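Local structure of SLH domain-containing protein (Pseudoflavonifractor capillosus, 4OJU) at residues A[50-62]-A[71-83]. The protein is of uncharacterised function but, as a leucine-rich repeat protein of the BspA type that binds magnesium, is probably involved in binding other proteins. Sequence-based numbering, arbitrary orientation. Where two conformers were deposited one is given.
Sequences GQEYPVTVIGEKA and VTVPDSVISIGRL
Glu60 and Arg82 lie side by side and point the same way, holding matching places in successive coils of a BspA-type leucine-rich repeat solenoid. Each has CG anti to the backbone N, and with Arg82 extended as far as NE the two chains run out in the same direction. There Arg82 NH1 forms a salt bridge with Glu60 OE2 (2.7 Å), which meets the guanidinium at its edge while the two planes stand 88° apart. Arg82 also pairs with Glu105 of the next coil and Glu65 of a second subunit, so an alanine here would probably leave all three carboxylates without this shared cation. Lys61 and Leu83 repeat the parallel arrangement, Lys61 CE lying 3.7 Å from Leu83 CD1, and the ammonium group reaches Glu64 of the second subunit. Deeper inside, Ile58 crosses Val77 at about a right angle, its CD1 3.9 Å from Val77 CG2. The backbones of 52-58 and 79-80 pair in parallel, and Gly81 N donates a hydrogen bond to Ile58 O (2.7 Å). At the far end Ser76 OG, placed between its backbone N and carbonyl carbon (chi1 59°), is shared between two carbonyls, Ala43 O and Val55 O, lying 2.7 Å from Val55 O and tilted 24° from that carbonyl's plane.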
loop_
_atom_site.group_PDB
_atom_site.type_symbol
_atom_site.label_atom_id
_atom_site.label_comp_id
_atom_site.label_asym_id
_atom_site.label_seq_id
_atom_site.Cartn_x
_atom_site.Cartn_y
_atom_site.Cartn_z
ATOM N N GLY A 50 41.401 -9.346 -19.912
ATOM C CA GLY A 50 40.647 -9.045 -21.125
ATOM C C GLY A 50 39.489 -9.971 -21.448
ATOM O O GLY A 50 38.905 -9.852 -22.527
ATOM N N GLN A 51 39.138 -10.898 -20.538
ATOM C CA GLN A 51 37.988 -11.790 -20.751
ATOM C C GLN A 51 36.689 -11.033 -20.443
ATOM O O GLN A 51 36.601 -10.349 -19.422
ATOM C CB GLN A 51 38.089 -13.060 -19.890
ATOM C CG GLN A 51 37.034 -14.115 -20.235
ATOM C CD GLN A 51 37.326 -15.485 -19.656
ATOM O OE1 GLN A 51 38.479 -15.870 -19.426
ATOM N NE2 GLN A 51 36.278 -16.274 -19.444
ATOM N N GLU A 52 35.683 -11.182 -21.311
ATOM C CA GLU A 52 34.383 -10.527 -21.191
ATOM C C GLU A 52 33.335 -11.445 -20.555
ATOM O O GLU A 52 33.244 -12.626 -20.911
ATOM C CB GLU A 52 33.912 -10.094 -22.577
ATOM C CG GLU A 52 33.578 -8.624 -22.658
ATOM C CD GLU A 52 33.132 -8.204 -24.042
ATOM O OE1 GLU A 52 31.903 -8.087 -24.256
ATOM O OE2 GLU A 52 34.007 -8.021 -24.920
ATOM N N TYR A 53 32.543 -10.897 -19.630
ATOM C CA TYR A 53 31.506 -11.634 -18.897
ATOM C C TYR A 53 30.185 -10.912 -18.969
ATOM O O TYR A 53 30.166 -9.692 -18.781
ATOM C CB TYR A 53 31.882 -11.831 -17.404
ATOM C CG TYR A 53 33.212 -12.497 -17.200
ATOM C CD1 TYR A 53 34.384 -11.749 -17.152
ATOM C CD2 TYR A 53 33.311 -13.879 -17.079
ATOM C CE1 TYR A 53 35.625 -12.359 -16.986
ATOM C CE2 TYR A 53 34.544 -14.501 -16.908
ATOM C CZ TYR A 53 35.696 -13.736 -16.874
ATOM O OH TYR A 53 36.899 -14.328 -16.671
ATOM N N PRO A 54 29.059 -11.631 -19.133
ATOM C CA PRO A 54 27.770 -10.940 -19.173
ATOM C C PRO A 54 27.312 -10.502 -17.773
ATOM O O PRO A 54 27.532 -11.211 -16.791
ATOM C CB PRO A 54 26.829 -11.995 -19.769
ATOM C CG PRO A 54 27.405 -13.311 -19.351
ATOM C CD PRO A 54 28.907 -13.096 -19.335
ATOM N N VAL A 55 26.672 -9.338 -17.690
ATOM C CA VAL A 55 26.113 -8.818 -16.436
ATOM C C VAL A 55 24.715 -9.418 -16.325
ATOM O O VAL A 55 23.788 -8.957 -16.991
ATOM C CB VAL A 55 26.116 -7.270 -16.422
ATOM C CG1 VAL A 55 25.449 -6.740 -15.149
ATOM C CG2 VAL A 55 27.545 -6.729 -16.582
ATOM N N THR A 56 24.571 -10.458 -15.527
ATOM C CA THR A 56 23.299 -11.186 -15.491
ATOM C C THR A 56 22.423 -10.846 -14.285
ATOM O O THR A 56 21.245 -11.227 -14.254
ATOM C CB THR A 56 23.584 -12.697 -15.526
ATOM O OG1 THR A 56 24.290 -13.049 -14.344
ATOM C CG2 THR A 56 24.383 -13.128 -16.784
ATOM N N VAL A 57 22.985 -10.182 -13.286
ATOM C CA VAL A 57 22.233 -9.861 -12.058
ATOM C C VAL A 57 22.533 -8.442 -11.599
ATOM O O VAL A 57 23.696 -8.017 -11.605
ATOM C CB VAL A 57 22.565 -10.879 -10.893
ATOM C CG1 VAL A 57 21.838 -10.533 -9.581
ATOM C CG2 VAL A 57 22.269 -12.317 -11.284
ATOM N N ILE A 58 21.484 -7.725 -11.145
ATOM C CA ILE A 58 21.625 -6.468 -10.429
ATOM C C ILE A 58 21.537 -6.887 -8.972
ATOM O O ILE A 58 20.493 -7.383 -8.541
ATOM C CB ILE A 58 20.602 -5.363 -10.815
ATOM C CG1 ILE A 58 20.536 -5.108 -12.353
ATOM C CG2 ILE A 58 20.900 -4.069 -10.029
ATOM C CD1 ILE A 58 21.924 -4.844 -13.080
ATOM N N GLY A 59 22.639 -6.779 -8.254
ATOM C CA GLY A 59 22.718 -7.250 -6.876
ATOM C C GLY A 59 21.809 -6.539 -5.892
ATOM O O GLY A 59 21.326 -5.419 -6.136
ATOM N N GLU A 60 21.585 -7.202 -4.763
ATOM C CA GLU A 60 20.790 -6.699 -3.649
ATOM C C GLU A 60 21.299 -5.301 -3.236
ATOM O O GLU A 60 22.514 -5.110 -3.076
ATOM C CB GLU A 60 20.895 -7.697 -2.478
ATOM C CG GLU A 60 20.173 -7.242 -1.206
ATOM C CD GLU A 60 20.136 -8.263 -0.084
ATOM O OE1 GLU A 60 20.903 -9.249 -0.147
ATOM O OE2 GLU A 60 19.350 -8.068 0.869
ATOM N N LYS A 61 20.379 -4.313 -3.139
ATOM C CA LYS A 61 20.691 -2.935 -2.733
ATOM C C LYS A 61 21.777 -2.247 -3.578
ATOM O O LYS A 61 22.315 -1.245 -3.110
ATOM C CB LYS A 61 21.144 -2.904 -1.243
ATOM C CG LYS A 61 20.082 -3.321 -0.237
ATOM C CD LYS A 61 20.682 -3.465 1.162
ATOM C CE LYS A 61 19.595 -3.585 2.206
ATOM N NZ LYS A 61 20.119 -3.629 3.597
ATOM N N ALA A 62 22.059 -2.703 -4.819
ATOM C CA ALA A 62 23.143 -2.115 -5.624
ATOM C C ALA A 62 22.999 -0.592 -5.811
ATOM O O ALA A 62 23.994 0.125 -5.741
ATOM C CB ALA A 62 23.233 -2.799 -6.990
ATOM N N VAL A 71 17.329 4.590 -15.558
ATOM C CA VAL A 71 18.176 3.418 -15.642
ATOM C C VAL A 71 17.785 2.550 -16.831
ATOM O O VAL A 71 16.600 2.339 -17.084
ATOM C CB VAL A 71 18.198 2.585 -14.312
ATOM C CG1 VAL A 71 16.817 2.045 -13.935
ATOM C CG2 VAL A 71 19.235 1.443 -14.368
ATOM N N THR A 72 18.805 2.026 -17.537
ATOM C CA THR A 72 18.637 0.994 -18.549
ATOM C C THR A 72 19.254 -0.261 -17.964
ATOM O O THR A 72 20.438 -0.265 -17.637
ATOM C CB THR A 72 19.237 1.361 -19.894
ATOM O OG1 THR A 72 18.509 2.460 -20.417
ATOM C CG2 THR A 72 19.154 0.212 -20.890
ATOM N N VAL A 73 18.441 -1.293 -17.779
ATOM C CA VAL A 73 18.865 -2.612 -17.328
ATOM C C VAL A 73 19.078 -3.402 -18.634
ATOM O O VAL A 73 18.116 -3.576 -19.380
ATOM C CB VAL A 73 17.831 -3.239 -16.369
ATOM C CG1 VAL A 73 18.279 -4.627 -15.926
ATOM C CG2 VAL A 73 17.588 -2.335 -15.161
ATOM N N PRO A 74 20.326 -3.752 -19.001
ATOM C CA PRO A 74 20.568 -4.343 -20.333
ATOM C C PRO A 74 20.014 -5.751 -20.474
ATOM O O PRO A 74 19.760 -6.405 -19.460
ATOM C CB PRO A 74 22.089 -4.315 -20.451
ATOM C CG PRO A 74 22.550 -4.451 -19.039
ATOM C CD PRO A 74 21.586 -3.592 -18.256
ATOM N N ASP A 75 19.860 -6.210 -21.760
ATOM C CA ASP A 75 19.287 -7.507 -22.143
ATOM C C ASP A 75 20.087 -8.708 -21.603
ATOM O O ASP A 75 19.652 -9.858 -21.741
ATOM C CB ASP A 75 19.129 -7.606 -23.678
ATOM C CG ASP A 75 20.401 -7.465 -24.508
ATOM O OD1 ASP A 75 21.504 -7.716 -23.964
ATOM O OD2 ASP A 75 20.292 -7.127 -25.713
ATOM N N SER A 76 21.241 -8.460 -20.986
ATOM C CA SER A 76 22.045 -9.537 -20.398
ATOM C C SER A 76 21.478 -9.940 -18.994
ATOM O O SER A 76 21.737 -11.035 -18.509
ATOM C CB SER A 76 23.491 -9.079 -20.266
ATOM O OG SER A 76 23.529 -7.920 -19.446
ATOM N N VAL A 77 20.708 -9.052 -18.356
ATOM C CA VAL A 77 20.208 -9.259 -16.980
ATOM C C VAL A 77 19.025 -10.231 -16.931
ATOM O O VAL A 77 18.018 -10.051 -17.631
ATOM C CB VAL A 77 19.867 -7.894 -16.320
ATOM C CG1 VAL A 77 19.203 -8.065 -14.950
ATOM C CG2 VAL A 77 21.120 -7.019 -16.195
ATOM N N ILE A 78 19.153 -11.243 -16.057
ATOM C CA ILE A 78 18.147 -12.287 -15.822
ATOM C C ILE A 78 17.351 -11.969 -14.549
ATOM O O ILE A 78 16.166 -12.281 -14.467
ATOM C CB ILE A 78 18.848 -13.676 -15.719
ATOM C CG1 ILE A 78 19.673 -14.012 -16.982
ATOM C CG2 ILE A 78 17.877 -14.824 -15.356
ATOM C CD1 ILE A 78 18.970 -13.879 -18.307
ATOM N N SER A 79 18.007 -11.359 -13.552
ATOM C CA SER A 79 17.324 -11.073 -12.293
ATOM C C SER A 79 17.761 -9.751 -11.682
ATOM O O SER A 79 18.915 -9.336 -11.791
ATOM C CB SER A 79 17.536 -12.225 -11.303
ATOM O OG SER A 79 18.755 -12.160 -10.589
ATOM N N ILE A 80 16.806 -9.090 -11.028
ATOM C CA ILE A 80 17.035 -7.841 -10.293
ATOM C C ILE A 80 16.832 -8.210 -8.845
ATOM O O ILE A 80 15.768 -8.724 -8.493
ATOM C CB ILE A 80 16.120 -6.694 -10.787
ATOM C CG1 ILE A 80 16.509 -6.306 -12.239
ATOM C CG2 ILE A 80 16.214 -5.473 -9.845
ATOM C CD1 ILE A 80 15.501 -5.417 -12.929
ATOM N N GLY A 81 17.872 -7.984 -8.040
ATOM C CA GLY A 81 17.920 -8.377 -6.645
ATOM C C GLY A 81 17.036 -7.575 -5.714
ATOM O O GLY A 81 16.469 -6.542 -6.084
ATOM N N ARG A 82 16.961 -8.052 -4.486
ATOM C CA ARG A 82 16.175 -7.459 -3.414
ATOM C C ARG A 82 16.603 -6.005 -3.158
ATOM O O ARG A 82 17.793 -5.739 -3.041
ATOM C CB ARG A 82 16.354 -8.315 -2.148
ATOM C CG ARG A 82 15.692 -7.733 -0.910
ATOM C CD ARG A 82 15.873 -8.647 0.293
ATOM N NE ARG A 82 15.258 -8.031 1.474
ATOM C CZ ARG A 82 15.925 -7.298 2.360
ATOM N NH1 ARG A 82 17.235 -7.116 2.234
ATOM N NH2 ARG A 82 15.290 -6.755 3.391
ATOM N N LEU A 83 15.647 -5.061 -3.106
ATOM C CA LEU A 83 15.937 -3.640 -2.847
ATOM C C LEU A 83 16.996 -3.057 -3.807
ATOM O O LEU A 83 17.619 -2.078 -3.454
ATOM C CB LEU A 83 16.416 -3.467 -1.375
ATOM C CG LEU A 83 15.390 -3.750 -0.300
ATOM C CD1 LEU A 83 16.037 -3.886 1.070
ATOM C CD2 LEU A 83 14.370 -2.628 -0.222
#